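Local structure of ribonuclease H (Uncultured organism, 4IBN) at residues T14-V19 with T87-F93; M104-H109 with S208-P212. The protein probably cleaves the RNA strand of RNA-DNA hybrids endonucleolytically, leaving 5'-phosphomonoester ends, with magnesium as cofactor. All blocks are in the same frame, centred on the assembly; numbering follows the deposited sequence.

Contact 1. Residues T14-V19 with T87-F93; sequences TPLVAV and TRFRVVF
L16-V19 and R90-F93 run side by side in the same direction, their short axes 4.7 Å apart at closest and inclined by 18°, as the parallel pair of first and fourth strands near the middle of the RNase H fold's mixed sheet. Backbone bonds pass back and forth in regular parallel fashion: R90 N gives to P15 O, V17 N to R90 O, V92 N to V17 O, and V19 N to V92 O, this last almost straight. P15 has no N-H for R88 O, so its CD lies against that oxygen, which takes the hydroxyl of T87 instead.

On one face of the sheet lie V17, V19, V91 and F93, beta-branched and aromatic residues; V91 and F93 pack on helix 67-82, as does F89, while V17 and V19 meet strand 34-45. V19 CG2 meets V91 CG1 at 3.7 Å, while V19 CG1 lies 3.6 Å from F93 CD1. At the entrance of the pair the F89 ring carries the pyrrolidine of P15 over one face, a CH-pi contact with P15 CG 3.9 Å from the ring centroid, and V17 CG1 comes to the ring's edge.

L16, A18, R90 and V92 take the other face. R90 bends at chi3 (-81°), bringing its guanidinium side-on to T14, one nitrogen for each of two oxygens. Replacing R90 with a leucine would probably leave T14 OG1 and T14 O without these donors and let the residues leading into the strand move more freely. The straighter bond is from R90 NH2 to T14 O, 2.9 Å with the oxygen practically in the guanidinium plane; R90 NE reaches T14 OG1 at the same 2.9 Å, but that hydroxyl sits 23° out of the plane.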
loop_
_atom_site.group_PDB
_atom_site.type_symbol
_atom_site.label_atom_id
_atom_site.label_comp_id
_atom_site.label_asym_id
_atom_site.label_seq_id
_atom_site.Cartn_x
_atom_site.Cartn_y
_atom_site.Cartn_z
ATOM N N THR A 14 -0.673 14.687 -14.570
ATOM C CA THR A 14 -0.839 14.226 -13.212
ATOM C C THR A 14 0.515 13.934 -12.651
ATOM O O THR A 14 1.423 13.734 -13.359
ATOM C CB THR A 14 -1.626 12.924 -13.198
ATOM O OG1 THR A 14 -0.956 11.991 -14.012
ATOM C CG2 THR A 14 -3.026 13.144 -13.742
ATOM N N PRO A 15 0.640 13.892 -11.349
ATOM C CA PRO A 15 1.893 13.497 -10.732
ATOM C C PRO A 15 2.150 12.005 -10.829
ATOM O O PRO A 15 1.255 11.284 -10.972
ATOM C CB PRO A 15 1.715 13.913 -9.257
ATOM C CG PRO A 15 0.536 14.701 -9.202
ATOM C CD PRO A 15 -0.330 14.279 -10.341
ATOM N N LEU A 16 3.398 11.601 -10.725
ATOM C CA LEU A 16 3.788 10.206 -10.634
ATOM C C LEU A 16 4.511 9.970 -9.317
ATOM O O LEU A 16 5.417 10.658 -9.011
ATOM C CB LEU A 16 4.740 9.854 -11.743
ATOM C CG LEU A 16 5.406 8.476 -11.723
ATOM C CD1 LEU A 16 4.421 7.390 -11.914
ATOM C CD2 LEU A 16 6.438 8.372 -12.835
ATOM N N VAL A 17 4.071 8.977 -8.565
ATOM C CA VAL A 17 4.742 8.574 -7.355
ATOM C C VAL A 17 4.974 7.085 -7.308
ATOM O O VAL A 17 4.318 6.365 -7.975
ATOM C CB VAL A 17 3.957 8.947 -6.106
ATOM C CG1 VAL A 17 3.876 10.439 -5.908
ATOM C CG2 VAL A 17 2.607 8.377 -6.104
ATOM N N ALA A 18 5.939 6.677 -6.495
ATOM C CA ALA A 18 6.162 5.283 -6.249
ATOM C C ALA A 18 5.902 5.024 -4.799
ATOM O O ALA A 18 6.435 5.664 -3.984
ATOM C CB ALA A 18 7.570 4.881 -6.612
ATOM N N VAL A 19 5.049 4.043 -4.543
ATOM C CA VAL A 19 4.582 3.726 -3.228
ATOM C C VAL A 19 5.027 2.324 -2.845
ATOM O O VAL A 19 5.002 1.483 -3.650
ATOM C CB VAL A 19 3.070 3.780 -3.226
ATOM C CG1 VAL A 19 2.531 3.213 -1.982
ATOM C CG2 VAL A 19 2.625 5.200 -3.426
ATOM N N THR A 87 -5.810 16.327 -7.342
ATOM C CA THR A 87 -5.486 15.732 -8.605
ATOM C C THR A 87 -5.496 14.210 -8.504
ATOM O O THR A 87 -5.252 13.686 -7.474
ATOM C CB THR A 87 -4.074 16.203 -9.075
ATOM O OG1 THR A 87 -3.715 15.612 -10.313
ATOM C CG2 THR A 87 -3.024 15.902 -8.060
ATOM N N ARG A 88 -5.768 13.551 -9.613
ATOM C CA ARG A 88 -5.477 12.150 -9.742
ATOM C C ARG A 88 -3.989 11.969 -9.863
ATOM O O ARG A 88 -3.319 12.849 -10.218
ATOM C CB ARG A 88 -6.189 11.538 -10.925
ATOM C CG ARG A 88 -7.678 11.499 -10.785
ATOM C CD ARG A 88 -8.334 11.147 -12.118
ATOM N NE ARG A 88 -8.248 12.207 -13.120
ATOM C CZ ARG A 88 -7.505 12.186 -14.239
ATOM N NH1 ARG A 88 -6.727 11.156 -14.554
ATOM N NH2 ARG A 88 -7.549 13.221 -15.067
ATOM N N PHE A 89 -3.510 10.781 -9.538
ATOM C CA PHE A 89 -2.119 10.471 -9.562
ATOM C C PHE A 89 -1.874 9.237 -10.418
ATOM O O PHE A 89 -2.717 8.428 -10.559
ATOM C CB PHE A 89 -1.619 10.103 -8.158
ATOM C CG PHE A 89 -1.233 11.254 -7.288
ATOM C CD1 PHE A 89 0.055 11.460 -6.953
ATOM C CD2 PHE A 89 -2.159 12.077 -6.753
ATOM C CE1 PHE A 89 0.401 12.460 -6.139
ATOM C CE2 PHE A 89 -1.790 13.077 -5.959
ATOM C CZ PHE A 89 -0.529 13.267 -5.653
ATOM N N ARG A 90 -0.673 9.112 -10.944
ATOM C CA ARG A 90 -0.171 7.861 -11.442
ATOM C C ARG A 90 0.706 7.239 -10.331
ATOM O O ARG A 90 1.479 7.892 -9.787
ATOM C CB ARG A 90 0.642 8.077 -12.693
ATOM C CG ARG A 90 -0.180 8.436 -13.843
ATOM C CD ARG A 90 0.674 8.822 -15.058
ATOM N NE ARG A 90 1.109 10.185 -14.921
ATOM C CZ ARG A 90 2.119 10.700 -15.565
ATOM N NH1 ARG A 90 2.789 9.983 -16.401
ATOM N NH2 ARG A 90 2.457 11.946 -15.356
ATOM N N VAL A 91 0.505 5.975 -10.019
ATOM C CA VAL A 91 1.149 5.345 -8.900
ATOM C C VAL A 91 1.721 4.013 -9.296
ATOM O O VAL A 91 1.067 3.233 -9.840
ATOM C CB VAL A 91 0.153 5.115 -7.746
ATOM C CG1 VAL A 91 0.805 4.480 -6.570
ATOM C CG2 VAL A 91 -0.531 6.409 -7.381
ATOM N N VAL A 92 2.954 3.770 -8.923
ATOM C CA VAL A 92 3.480 2.442 -8.966
ATOM C C VAL A 92 3.426 1.944 -7.542
ATOM O O VAL A 92 4.063 2.514 -6.729
ATOM C CB VAL A 92 4.934 2.438 -9.424
ATOM C CG1 VAL A 92 5.456 1.046 -9.430
ATOM C CG2 VAL A 92 5.048 3.021 -10.776
ATOM N N PHE A 93 2.640 0.903 -7.279
ATOM C CA PHE A 93 2.427 0.423 -5.928
ATOM C C PHE A 93 3.070 -0.927 -5.795
ATOM O O PHE A 93 2.681 -1.823 -6.417
ATOM C CB PHE A 93 0.912 0.340 -5.635
ATOM C CG PHE A 93 0.537 0.090 -4.183
ATOM C CD1 PHE A 93 0.042 1.081 -3.402
ATOM C CD2 PHE A 93 0.571 -1.160 -3.657
ATOM C CE1 PHE A 93 -0.325 0.856 -2.151
ATOM C CE2 PHE A 93 0.197 -1.376 -2.410
ATOM C CZ PHE A 93 -0.243 -0.365 -1.653
#

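Contact 2. Residues M104-H109 with S208-P212; sequences MTRWVH and SPALP
L211 pushes its two methyls against the helical turn M104-H109. Its CD2 comes 3.5 Å from M104 O and also meets V108 CG2, while its CD1 lies 3.9 Å from M104 SD; a branched leucine can thus touch both apolar residues at once. Next along the loop, P212 sets its ring across H109, P212 CD being 3.9 Å from H109 ND1, and at the other end S208 OG rests 3.7 Å from T105 CG2. No direct hydrogen bond joins the two segments. One water does so instead, donating to M104 O (2.9 Å) and to P209 O (3.0 Å) and hydrogen-bonded to H109 NE2 in the plane of the imidazole. With CG beside its backbone nitrogen (chi1 -61°), H109 directs that ring toward the loop, and A210 O also approaches its edge. The wider pi-type turn at 104-107 belongs to the helix that presents these groups, and T105 OG1 is bonded back to V101 O, one turn earlier in helix 98-113. Farther out, helix 126-136 packs on M104 through A132, on V108 through W129 and on L211 through V133 and V136, while W143 of strand 140-145 touches M104, T105 and S208.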
loop_
_atom_site.group_PDB
_atom_site.type_symbol
_atom_site.label_atom_id
_atom_site.label_comp_id
_atom_site.label_asym_id
_atom_site.label_seq_id
_atom_site.Cartn_x
_atom_site.Cartn_y
_atom_site.Cartn_z
ATOM N N MET A 104 -6.201 -6.847 -6.745
ATOM C CA MET A 104 -6.419 -5.678 -7.575
ATOM C C MET A 104 -6.368 -5.923 -9.064
ATOM O O MET A 104 -6.908 -5.188 -9.804
ATOM C CB MET A 104 -5.494 -4.545 -7.207
ATOM C CG MET A 104 -5.723 -4.074 -5.845
ATOM S SD MET A 104 -7.287 -3.161 -5.760
ATOM C CE MET A 104 -7.165 -2.364 -4.192
ATOM N N THR A 105 -5.600 -6.901 -9.472
ATOM C CA THR A 105 -5.458 -7.153 -10.875
ATOM C C THR A 105 -6.392 -8.191 -11.403
ATOM O O THR A 105 -6.624 -8.249 -12.580
ATOM C CB THR A 105 -4.038 -7.607 -11.261
ATOM O OG1 THR A 105 -3.648 -8.749 -10.531
ATOM C CG2 THR A 105 -3.049 -6.497 -11.045
ATOM N N ARG A 106 -6.844 -9.064 -10.521
ATOM C CA ARG A 106 -7.730 -10.149 -10.884
ATOM C C ARG A 106 -8.976 -10.303 -10.051
ATOM O O ARG A 106 -10.027 -10.232 -10.533
ATOM C CB ARG A 106 -6.992 -11.472 -10.858
ATOM C CG ARG A 106 -5.928 -11.602 -11.822
ATOM C CD ARG A 106 -5.210 -12.934 -11.707
ATOM N NE ARG A 106 -4.129 -13.002 -12.653
ATOM C CZ ARG A 106 -4.185 -13.692 -13.772
ATOM N NH1 ARG A 106 -5.249 -14.413 -14.058
ATOM N NH2 ARG A 106 -3.155 -13.680 -14.589
ATOM N N TRP A 107 -8.822 -10.559 -8.775
ATOM C CA TRP A 107 -9.950 -10.991 -7.988
ATOM C C TRP A 107 -11.110 -9.991 -7.878
ATOM O O TRP A 107 -12.205 -10.398 -7.861
ATOM C CB TRP A 107 -9.506 -11.446 -6.608
ATOM C CG TRP A 107 -8.374 -12.378 -6.541
ATOM C CD1 TRP A 107 -7.943 -13.221 -7.474
ATOM C CD2 TRP A 107 -7.533 -12.560 -5.428
ATOM N NE1 TRP A 107 -6.863 -13.915 -7.027
ATOM C CE2 TRP A 107 -6.599 -13.514 -5.754
ATOM C CE3 TRP A 107 -7.490 -12.002 -4.179
ATOM C CZ2 TRP A 107 -5.646 -13.947 -4.865
ATOM C CZ3 TRP A 107 -6.493 -12.415 -3.296
ATOM C CH2 TRP A 107 -5.608 -13.376 -3.652
ATOM N N VAL A 108 -10.833 -8.693 -7.813
ATOM C CA VAL A 108 -11.879 -7.717 -7.631
ATOM C C VAL A 108 -12.810 -7.795 -8.809
ATOM O O VAL A 108 -13.950 -7.571 -8.712
ATOM C CB VAL A 108 -11.388 -6.282 -7.488
ATOM C CG1 VAL A 108 -10.830 -6.068 -6.154
ATOM C CG2 VAL A 108 -10.424 -5.966 -8.517
ATOM N N HIS A 109 -12.238 -8.078 -9.947
ATOM C CA HIS A 109 -13.031 -8.238 -11.128
ATOM C C HIS A 109 -13.944 -9.448 -10.985
ATOM O O HIS A 109 -15.037 -9.402 -11.388
ATOM C CB HIS A 109 -12.145 -8.332 -12.377
ATOM C CG HIS A 109 -11.300 -7.123 -12.620
ATOM N ND1 HIS A 109 -11.821 -5.902 -12.947
ATOM C CD2 HIS A 109 -9.965 -6.957 -12.594
ATOM C CE1 HIS A 109 -10.850 -5.035 -13.101
ATOM N NE2 HIS A 109 -9.711 -5.648 -12.878
ATOM N N SER A 208 -2.526 -0.877 -14.592
ATOM C CA SER A 208 -3.580 -1.857 -14.721
ATOM C C SER A 208 -4.828 -1.194 -15.164
ATOM O O SER A 208 -4.959 -0.039 -15.075
ATOM C CB SER A 208 -3.870 -2.499 -13.391
ATOM O OG SER A 208 -2.957 -3.476 -13.112
ATOM N N PRO A 209 -5.784 -1.980 -15.603
ATOM C CA PRO A 209 -7.058 -1.415 -15.956
ATOM C C PRO A 209 -7.782 -0.914 -14.749
ATOM O O PRO A 209 -7.561 -1.328 -13.686
ATOM C CB PRO A 209 -7.824 -2.606 -16.537
ATOM C CG PRO A 209 -7.100 -3.741 -16.188
ATOM C CD PRO A 209 -5.703 -3.373 -16.024
ATOM N N ALA A 210 -8.671 -0.022 -15.021
ATOM C CA ALA A 210 -9.501 0.582 -14.038
ATOM C C ALA A 210 -10.371 -0.459 -13.318
ATOM O O ALA A 210 -10.660 -1.493 -13.840
ATOM C CB ALA A 210 -10.331 1.547 -14.683
ATOM N N LEU A 211 -10.623 -0.212 -12.057
ATOM C CA LEU A 211 -11.340 -1.137 -11.238
ATOM C C LEU A 211 -12.829 -0.978 -11.455
ATOM O O LEU A 211 -13.284 0.068 -11.837
ATOM C CB LEU A 211 -10.974 -0.960 -9.773
ATOM C CG LEU A 211 -9.503 -1.056 -9.426
ATOM C CD1 LEU A 211 -9.193 -0.650 -8.059
ATOM C CD2 LEU A 211 -8.976 -2.391 -9.690
ATOM N N PRO A 212 -13.569 -2.033 -11.181
ATOM C CA PRO A 212 -15.021 -1.972 -11.230
ATOM C C PRO A 212 -15.556 -0.926 -10.240
ATOM O O PRO A 212 -15.073 -0.860 -9.166
ATOM C CB PRO A 212 -15.413 -3.372 -10.792
ATOM C CG PRO A 212 -14.335 -3.805 -9.873
ATOM C CD PRO A 212 -13.088 -3.192 -10.426
HETATM O O HOH W 1 -7.157 -4.094 -12.511
#

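In the fold
Contact 1 closes before contact 2 opens along the chain, and strand 90-95 leads directly into helix 98-113, so the second strand of contact 1 and the helix of contact 2 are successive elements of the RNase H fold. Their centres are about 17 Å apart and their nearest atoms about 7 Å, without touching. Strand 140-145 bridges them: it borders strand 90-95 in the sheet, its W143 meets F93 and also reaches contact 2, and its V141 shares a backbone hydrogen bond with S208. The tail after helix 187-192 visits both sites too, F205 lying against R90 and V92 just before S208-P212 reaches the helix. The C-terminal segment thus joins sheet and helical layer in this monomeric enzyme.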